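Local coordinates for protein NRD1 (Saccharomyces cerevisiae, PDB 3CLJ), which binds the phosphorylated C-terminal domain of RNA polymerase II through its CTD-interacting domain, as part of the Nrd1-Nab3-Sen1 transcription termination complex, at residues R51-L62 and V100-K111; K117-D125 and L138-A147. All coordinates share one frame; numbering follows the deposited sequence.

Contact 1: R51-L62 and V100-K111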
# COMPACT_ATOMS: atom_id res chain seq x y z
N ARG A 51 0.15 -1.23 -9.29
CA ARG A 51 -0.04 -0.83 -10.69
C ARG A 51 -0.41 -1.93 -11.65
O ARG A 51 -1.17 -1.71 -12.57
CB ARG A 51 1.21 -0.15 -11.24
CG ARG A 51 1.43 1.18 -10.64
CD ARG A 51 2.77 1.70 -11.11
NE ARG A 51 2.84 3.14 -10.81
CZ ARG A 51 3.97 3.83 -10.63
NH1 ARG A 51 5.16 3.21 -10.77
NH2 ARG A 51 3.91 5.15 -10.40
N LEU A 52 0.12 -3.12 -11.41
CA LEU A 52 0.14 -4.17 -12.41
C LEU A 52 -0.70 -5.41 -12.07
O LEU A 52 -0.87 -6.28 -12.91
CB LEU A 52 1.61 -4.60 -12.66
CG LEU A 52 2.50 -3.49 -13.28
CD1 LEU A 52 4.02 -3.82 -13.26
CD2 LEU A 52 2.04 -3.08 -14.68
N CYS A 53 -1.19 -5.51 -10.84
CA CYS A 53 -1.85 -6.72 -10.41
C CYS A 53 -3.26 -6.83 -11.06
O CYS A 53 -3.80 -5.83 -11.53
CB CYS A 53 -1.95 -6.76 -8.86
SG CYS A 53 -2.98 -5.46 -8.18
N PRO A 54 -3.83 -8.05 -11.07
CA PRO A 54 -5.25 -8.23 -11.51
C PRO A 54 -6.25 -7.24 -10.82
O PRO A 54 -6.02 -6.79 -9.67
CB PRO A 54 -5.54 -9.70 -11.12
CG PRO A 54 -4.18 -10.36 -11.19
CD PRO A 54 -3.22 -9.33 -10.64
N ASP A 55 -7.33 -6.89 -11.49
CA ASP A 55 -8.36 -5.98 -10.93
C ASP A 55 -8.83 -6.40 -9.53
O ASP A 55 -8.91 -5.58 -8.61
CB ASP A 55 -9.59 -5.92 -11.86
CG ASP A 55 -9.29 -5.25 -13.20
OD1 ASP A 55 -8.08 -4.92 -13.43
OD2 ASP A 55 -10.24 -5.07 -14.01
N SER A 56 -9.21 -7.66 -9.39
CA SER A 56 -9.72 -8.18 -8.12
C SER A 56 -8.62 -8.13 -6.99
O SER A 56 -8.93 -8.10 -5.79
CB SER A 56 -10.26 -9.59 -8.34
OG SER A 56 -9.16 -10.49 -8.45
N HIS A 57 -7.36 -8.06 -7.41
CA HIS A 57 -6.19 -8.01 -6.57
C HIS A 57 -5.77 -6.59 -6.10
O HIS A 57 -4.90 -6.44 -5.23
CB HIS A 57 -5.01 -8.75 -7.25
CG HIS A 57 -5.13 -10.26 -7.25
ND1 HIS A 57 -6.32 -10.92 -7.44
CD2 HIS A 57 -4.19 -11.22 -7.08
CE1 HIS A 57 -6.12 -12.22 -7.41
NE2 HIS A 57 -4.83 -12.44 -7.19
N LYS A 58 -6.40 -5.54 -6.62
CA LYS A 58 -6.03 -4.17 -6.24
C LYS A 58 -6.25 -3.86 -4.75
O LYS A 58 -5.43 -3.18 -4.15
CB LYS A 58 -6.78 -3.15 -7.09
CG LYS A 58 -6.52 -3.27 -8.58
CD LYS A 58 -5.30 -2.46 -8.99
CE LYS A 58 -4.91 -2.82 -10.44
NZ LYS A 58 -3.92 -1.82 -10.97
N LEU A 59 -7.35 -4.35 -4.18
CA LEU A 59 -7.59 -4.20 -2.76
C LEU A 59 -6.41 -4.76 -1.95
O LEU A 59 -5.81 -4.03 -1.13
CB LEU A 59 -8.89 -4.92 -2.39
CG LEU A 59 -9.28 -4.91 -0.89
CD1 LEU A 59 -9.36 -3.43 -0.34
CD2 LEU A 59 -10.55 -5.71 -0.61
N GLY A 60 -6.04 -6.02 -2.21
CA GLY A 60 -4.83 -6.63 -1.59
C GLY A 60 -3.59 -5.78 -1.68
O GLY A 60 -2.83 -5.66 -0.71
N SER A 61 -3.37 -5.19 -2.84
CA SER A 61 -2.22 -4.31 -3.06
C SER A 61 -2.24 -3.06 -2.17
O SER A 61 -1.18 -2.60 -1.70
CB SER A 61 -2.09 -3.93 -4.53
OG SER A 61 -2.97 -2.80 -4.84
N LEU A 62 -3.43 -2.54 -1.89
CA LEU A 62 -3.56 -1.41 -0.94
C LEU A 62 -3.41 -1.85 0.54
O LEU A 62 -2.94 -1.07 1.40
CB LEU A 62 -4.89 -0.65 -1.18
CG LEU A 62 -4.98 0.08 -2.53
CD1 LEU A 62 -6.43 0.61 -2.77
CD2 LEU A 62 -3.96 1.19 -2.76
N VAL A 100 2.56 8.76 -5.02
CA VAL A 100 1.78 7.97 -5.98
C VAL A 100 0.43 7.46 -5.48
O VAL A 100 -0.30 6.87 -6.26
CB VAL A 100 2.56 6.72 -6.53
CG1 VAL A 100 3.85 7.18 -7.32
CG2 VAL A 100 2.82 5.75 -5.39
N ILE A 101 0.11 7.68 -4.19
CA ILE A 101 -1.09 7.10 -3.63
C ILE A 101 -2.43 7.50 -4.34
O ILE A 101 -3.36 6.70 -4.40
CB ILE A 101 -1.20 7.30 -2.07
CG1 ILE A 101 -2.05 6.20 -1.46
CG2 ILE A 101 -1.69 8.72 -1.66
CD1 ILE A 101 -1.61 4.79 -1.79
N GLN A 102 -2.54 8.74 -4.83
CA GLN A 102 -3.74 9.09 -5.55
C GLN A 102 -3.90 8.33 -6.87
O GLN A 102 -5.02 7.89 -7.19
CB GLN A 102 -3.74 10.57 -5.80
CG GLN A 102 -3.87 11.31 -4.50
CD GLN A 102 -3.74 12.80 -4.68
OE1 GLN A 102 -2.75 13.39 -4.27
NE2 GLN A 102 -4.71 13.40 -5.37
N GLU A 103 -2.79 8.18 -7.62
CA GLU A 103 -2.74 7.32 -8.82
C GLU A 103 -3.21 5.89 -8.50
O GLU A 103 -4.07 5.29 -9.19
CB GLU A 103 -1.32 7.27 -9.41
CG GLU A 103 -1.11 6.21 -10.49
CD GLU A 103 0.36 5.81 -10.67
OE1 GLU A 103 1.27 6.63 -10.31
OE2 GLU A 103 0.57 4.68 -11.18
N LEU A 104 -2.62 5.35 -7.44
CA LEU A 104 -2.89 3.97 -7.10
C LEU A 104 -4.32 3.81 -6.61
O LEU A 104 -4.94 2.82 -6.93
CB LEU A 104 -1.91 3.45 -6.01
CG LEU A 104 -0.43 3.46 -6.35
CD1 LEU A 104 0.33 2.78 -5.16
CD2 LEU A 104 -0.09 2.80 -7.71
N LEU A 105 -4.79 4.71 -5.76
CA LEU A 105 -6.20 4.66 -5.31
C LEU A 105 -7.23 4.80 -6.41
O LEU A 105 -8.19 4.03 -6.45
CB LEU A 105 -6.48 5.78 -4.28
CG LEU A 105 -5.89 5.50 -2.89
CD1 LEU A 105 -5.70 6.85 -2.09
CD2 LEU A 105 -6.73 4.44 -2.12
N SER A 106 -7.06 5.81 -7.29
CA SER A 106 -8.02 6.02 -8.37
C SER A 106 -8.14 4.78 -9.22
O SER A 106 -9.25 4.38 -9.55
CB SER A 106 -7.66 7.26 -9.23
OG SER A 106 -7.59 8.37 -8.32
N ASP A 107 -7.01 4.19 -9.59
CA ASP A 107 -7.02 2.98 -10.39
C ASP A 107 -7.62 1.78 -9.61
O ASP A 107 -8.39 1.03 -10.17
CB ASP A 107 -5.60 2.60 -10.86
CG ASP A 107 -5.62 1.60 -11.98
OD1 ASP A 107 -6.46 1.77 -12.91
OD2 ASP A 107 -4.75 0.70 -12.00
N ALA A 108 -7.23 1.60 -8.36
CA ALA A 108 -7.77 0.47 -7.57
C ALA A 108 -9.29 0.57 -7.50
O ALA A 108 -9.98 -0.44 -7.68
CB ALA A 108 -7.13 0.42 -6.16
N ILE A 109 -9.81 1.80 -7.25
CA ILE A 109 -11.25 2.04 -7.12
C ILE A 109 -11.96 1.73 -8.44
O ILE A 109 -12.96 0.99 -8.47
CB ILE A 109 -11.56 3.43 -6.59
CG1 ILE A 109 -11.24 3.49 -5.09
CG2 ILE A 109 -13.04 3.79 -6.83
CD1 ILE A 109 -11.10 4.95 -4.53
N ALA A 110 -11.40 2.25 -9.54
CA ALA A 110 -11.96 2.09 -10.91
C ALA A 110 -12.01 0.59 -11.31
O ALA A 110 -12.86 0.15 -12.07
CB ALA A 110 -11.11 2.86 -11.91
N LYS A 111 -11.08 -0.20 -10.82
CA LYS A 111 -11.04 -1.59 -11.20
C LYS A 111 -11.73 -2.54 -10.20
O LYS A 111 -11.85 -3.73 -10.47
CB LYS A 111 -9.58 -1.96 -11.44
CG LYS A 111 -8.98 -1.25 -12.68
CD LYS A 111 -7.47 -1.56 -12.79
CE LYS A 111 -6.98 -1.48 -14.23
NZ LYS A 111 -7.41 -0.22 -14.90
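R51, K58 and L62 meet E103, D107 and A108 in a helix-to-helix contact with salt bridges on its outer side and aliphatic packing within, joining the end of helix 39-52 and the start of helix 58-77 to the C-terminal half of helix 90-111. Helix 58-62 and helix 100-111 run roughly antiparallel (149°), their axes 9.6 Å apart at closest. R51 grips E103 side-on: NE lies 2.8 Å from OE2 of E103 and NH2 lies 3.0 Å from OE1, guanidinium and carboxylate almost coplanar. D48 holds the remaining nitrogen, NH1, and CG of R51 rests on CD2 of L104. In this all-helical CID domain, a superhelical array of helices, K58 sits at the closest part of the seam. Its CB packs on A108 CB, and a bend at chi2 (-88°) swings the chain along the seam until NZ meets OD2 of D107 at 2.8 Å. The same NZ bonds S50 O and, weakly, R51 O, carbonyls at the end of helix 39-52. D107 has a second lysine, K111, whose NZ lies 3.0 Å from OD1 of D107. With a methionine in place of K58, D107 would probably lose one of its two cationic mates and S50 O its ammonium donor. D55 crosses the K111 chain, its OD1 beside CD. Deeper in, L62 CD1 presses tightly on A108 CB at 3.5 Å and touches CD2 of L105 at 3.9 Å.

Contact 2: K117-D125 and L138-A147; sequences KEKIRMLLD and LNAIRSKCFA
D125 and R142 form the salt bridge that fastens the segment leading into the last helix to helix 114-130. In this all-helical CID fold R142 belongs to a type I beta turn, A140 to S143, that runs straight into helix 144-149 with S143 at the N-cap position. NH2 of R142 gives a fairly straight bond (165°) to OD2 of D125 at 3.0 Å, with the oxygen near the guanidinium plane; NE of R142 adds a weak, bent one to OD1 at 2.9 Å. The two flat groups are turned 55° from each other, so the carboxylate does not lie flat along the guanidinium. R142 gets there with CG anti to its backbone N (chi1 -167°), which sends the chain across toward helix 114-130. OG and N of S143 both bond to A140 O, OG at 2.7 Å, and S143 O in turn accepts from F146 N. R121 is modelled in two conformers; in one, its guanidinium lies obliquely over that of R142, NE of R121 above one face, so this stack is tentative. Like charges so placed would probably be offset in part by D125. On the inner side L124 runs past R142 in the opposite direction: its CD1 meets R142 CA at 3.7 Å, while its CD2 touches CD1 of L138 at 4.0 Å. L105 of helix 90-111 touches L124 as well. Toward the N-terminal end of segment 117-125, the K117 chain runs alongside A147 of helix 144-149, its CD doubtfully close to A147 CB, and its ammonium NZ is bonded to S112 O and I109 O.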
# COMPACT_ATOMS: atom_id res chain seq x y z
N LYS A 117 -14.57 -1.67 -3.52
CA LYS A 117 -14.65 -0.19 -3.42
C LYS A 117 -14.93 0.22 -1.98
O LYS A 117 -14.33 1.17 -1.48
CB LYS A 117 -15.75 0.36 -4.30
CG LYS A 117 -15.40 0.42 -5.78
CD LYS A 117 -16.25 1.49 -6.47
CE LYS A 117 -16.91 1.02 -7.79
NZ LYS A 117 -15.91 0.47 -8.78
N GLU A 118 -15.84 -0.52 -1.33
CA GLU A 118 -16.26 -0.15 0.04
C GLU A 118 -15.21 -0.41 1.09
O GLU A 118 -15.10 0.32 2.06
CB GLU A 118 -17.73 -0.46 0.40
CG GLU A 118 -18.78 0.45 -0.39
CD GLU A 118 -18.71 2.01 -0.16
OE1 GLU A 118 -19.25 2.46 0.89
OE2 GLU A 118 -18.19 2.79 -1.04
N LYS A 119 -14.42 -1.46 0.85
CA LYS A 119 -13.25 -1.80 1.66
C LYS A 119 -12.13 -0.78 1.44
O LYS A 119 -11.39 -0.45 2.39
CB LYS A 119 -12.77 -3.24 1.35
CG LYS A 119 -13.72 -4.30 1.97
CD LYS A 119 -13.58 -5.69 1.33
CE LYS A 119 -14.57 -6.77 1.99
NZ LYS A 119 -14.82 -7.93 1.03
N ILE A 120 -11.97 -0.30 0.21
CA ILE A 120 -11.01 0.82 -0.00
C ILE A 120 -11.44 2.09 0.77
O ILE A 120 -10.64 2.69 1.48
CB ILE A 120 -10.79 1.13 -1.52
CG1 ILE A 120 -10.18 -0.10 -2.24
CG2 ILE A 120 -9.97 2.50 -1.70
CD1 ILE A 120 -10.20 -0.04 -3.75
N ARG A 121 -12.71 2.46 0.67
CA ARG A 121 -13.27 3.57 1.47
C ARG A 121 -12.93 3.45 2.97
O ARG A 121 -12.46 4.43 3.56
CB ARG A 121 -14.77 3.66 1.18
CG ARG A 121 -15.39 5.06 1.29
CD ARG A 121 -15.60 5.54 2.73
NE ARG A 121 -16.90 6.17 2.95
CZ ARG A 121 -17.63 6.81 2.03
NH1 ARG A 121 -17.20 6.95 0.79
NH2 ARG A 121 -18.80 7.30 2.35
N MET A 122 -13.11 2.27 3.58
CA MET A 122 -12.75 2.12 5.01
C MET A 122 -11.31 2.24 5.30
O MET A 122 -10.89 2.84 6.29
CB MET A 122 -13.20 0.78 5.62
CG MET A 122 -12.72 0.67 7.13
SD MET A 122 -13.54 1.82 8.31
CE MET A 122 -12.12 2.62 9.05
N LEU A 123 -10.51 1.70 4.40
CA LEU A 123 -9.10 1.88 4.47
C LEU A 123 -8.69 3.36 4.39
O LEU A 123 -7.79 3.82 5.14
CB LEU A 123 -8.47 1.04 3.34
CG LEU A 123 -7.04 0.58 3.39
CD1 LEU A 123 -6.76 -0.33 4.61
CD2 LEU A 123 -6.59 -0.03 2.02
N LEU A 124 -9.31 4.12 3.45
CA LEU A 124 -9.15 5.60 3.45
C LEU A 124 -9.46 6.23 4.80
O LEU A 124 -8.81 7.21 5.23
CB LEU A 124 -10.01 6.27 2.34
CG LEU A 124 -9.41 5.95 0.95
CD1 LEU A 124 -10.32 6.37 -0.21
CD2 LEU A 124 -7.98 6.61 0.83
N ASP A 125 -10.47 5.68 5.49
CA ASP A 125 -10.86 6.23 6.80
C ASP A 125 -9.83 5.97 7.88
O ASP A 125 -9.51 6.84 8.70
CB ASP A 125 -12.25 5.70 7.20
CG ASP A 125 -13.37 6.35 6.38
OD1 ASP A 125 -13.09 7.38 5.72
OD2 ASP A 125 -14.52 5.84 6.40
N LEU A 138 -7.44 13.41 0.08
CA LEU A 138 -7.95 12.11 -0.31
C LEU A 138 -9.50 12.08 -0.17
O LEU A 138 -10.11 11.06 -0.51
CB LEU A 138 -7.34 10.96 0.58
CG LEU A 138 -5.81 10.76 0.33
CD1 LEU A 138 -5.29 9.52 1.04
CD2 LEU A 138 -5.43 10.67 -1.18
N ASN A 139 -10.10 13.16 0.32
CA ASN A 139 -11.50 13.16 0.62
C ASN A 139 -12.44 13.11 -0.63
O ASN A 139 -13.58 12.66 -0.52
CB ASN A 139 -11.81 14.33 1.54
CG ASN A 139 -13.29 14.42 1.97
OD1 ASN A 139 -13.97 15.41 1.68
ND2 ASN A 139 -13.75 13.43 2.71
N ALA A 140 -11.98 13.63 -1.76
CA ALA A 140 -12.72 13.57 -3.03
C ALA A 140 -12.63 12.13 -3.62
O ALA A 140 -13.65 11.57 -3.98
CB ALA A 140 -12.22 14.61 -4.02
N ILE A 141 -11.43 11.53 -3.59
CA ILE A 141 -11.20 10.15 -4.00
C ILE A 141 -12.06 9.19 -3.17
O ILE A 141 -12.62 8.24 -3.69
CB ILE A 141 -9.70 9.80 -3.92
CG1 ILE A 141 -8.93 10.56 -4.97
CG2 ILE A 141 -9.46 8.28 -4.05
CD1 ILE A 141 -7.40 10.55 -4.71
N ARG A 142 -12.20 9.50 -1.88
CA ARG A 142 -13.02 8.73 -0.99
C ARG A 142 -14.52 8.70 -1.38
O ARG A 142 -15.23 7.76 -1.04
CB ARG A 142 -12.82 9.27 0.43
CG ARG A 142 -13.36 8.41 1.55
CD ARG A 142 -14.20 9.24 2.44
NE ARG A 142 -14.71 8.50 3.61
CZ ARG A 142 -15.71 8.91 4.40
NH1 ARG A 142 -16.35 10.07 4.17
NH2 ARG A 142 -16.10 8.17 5.44
N SER A 143 -15.04 9.71 -2.06
CA SER A 143 -16.51 9.72 -2.32
C SER A 143 -16.98 8.62 -3.32
O SER A 143 -16.22 8.22 -4.24
CB SER A 143 -17.00 11.11 -2.69
OG SER A 143 -16.38 11.52 -3.87
N LYS A 144 -18.18 8.09 -3.05
CA LYS A 144 -18.92 7.08 -3.89
C LYS A 144 -19.23 7.62 -5.30
O LYS A 144 -19.38 6.84 -6.28
CB LYS A 144 -20.29 6.70 -3.26
CG LYS A 144 -20.22 5.62 -2.21
CD LYS A 144 -21.65 5.22 -1.79
CE LYS A 144 -21.68 3.74 -1.33
NZ LYS A 144 -23.02 3.19 -0.93
N CYS A 145 -19.37 8.94 -5.38
CA CYS A 145 -19.53 9.63 -6.63
C CYS A 145 -18.28 9.53 -7.47
O CYS A 145 -18.38 9.49 -8.69
CB CYS A 145 -19.86 11.08 -6.35
SG CYS A 145 -21.49 11.17 -5.55
N PHE A 146 -17.12 9.46 -6.80
CA PHE A 146 -15.80 9.37 -7.47
C PHE A 146 -15.72 8.11 -8.26
O PHE A 146 -15.29 8.12 -9.45
CB PHE A 146 -14.66 9.34 -6.46
CG PHE A 146 -13.30 9.10 -7.07
CD1 PHE A 146 -12.65 10.12 -7.79
CD2 PHE A 146 -12.63 7.90 -6.88
CE1 PHE A 146 -11.33 9.93 -8.32
CE2 PHE A 146 -11.34 7.69 -7.43
CZ PHE A 146 -10.69 8.74 -8.15
N ALA A 147 -16.10 7.03 -7.55
CA ALA A 147 -16.06 5.64 -8.05
C ALA A 147 -16.92 5.50 -9.32
O ALA A 147 -16.45 4.94 -10.33
CB ALA A 147 -16.49 4.68 -6.95

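How the contacts relate
Past helices 3-11 and 22-34 the chain runs through helix 39-52 and turns at residues 53-57 into helix 58-77. The return of helix 90-111 then closes contact 1, around a loop that spans the unmodelled residues 80-83. Helix 114-130 follows directly, and the chain beyond it folds back along that helix to close contact 2, a much shorter loop. The two contacts are in series, neither nested nor crossed, with centres about 12 Å apart. Helix 90-111 joins them: I109 CG2 packs on A147 CB at 3.6 Å, and S106 meets F146. L59 also touches K119, linking helix 58-77 to helix 114-130.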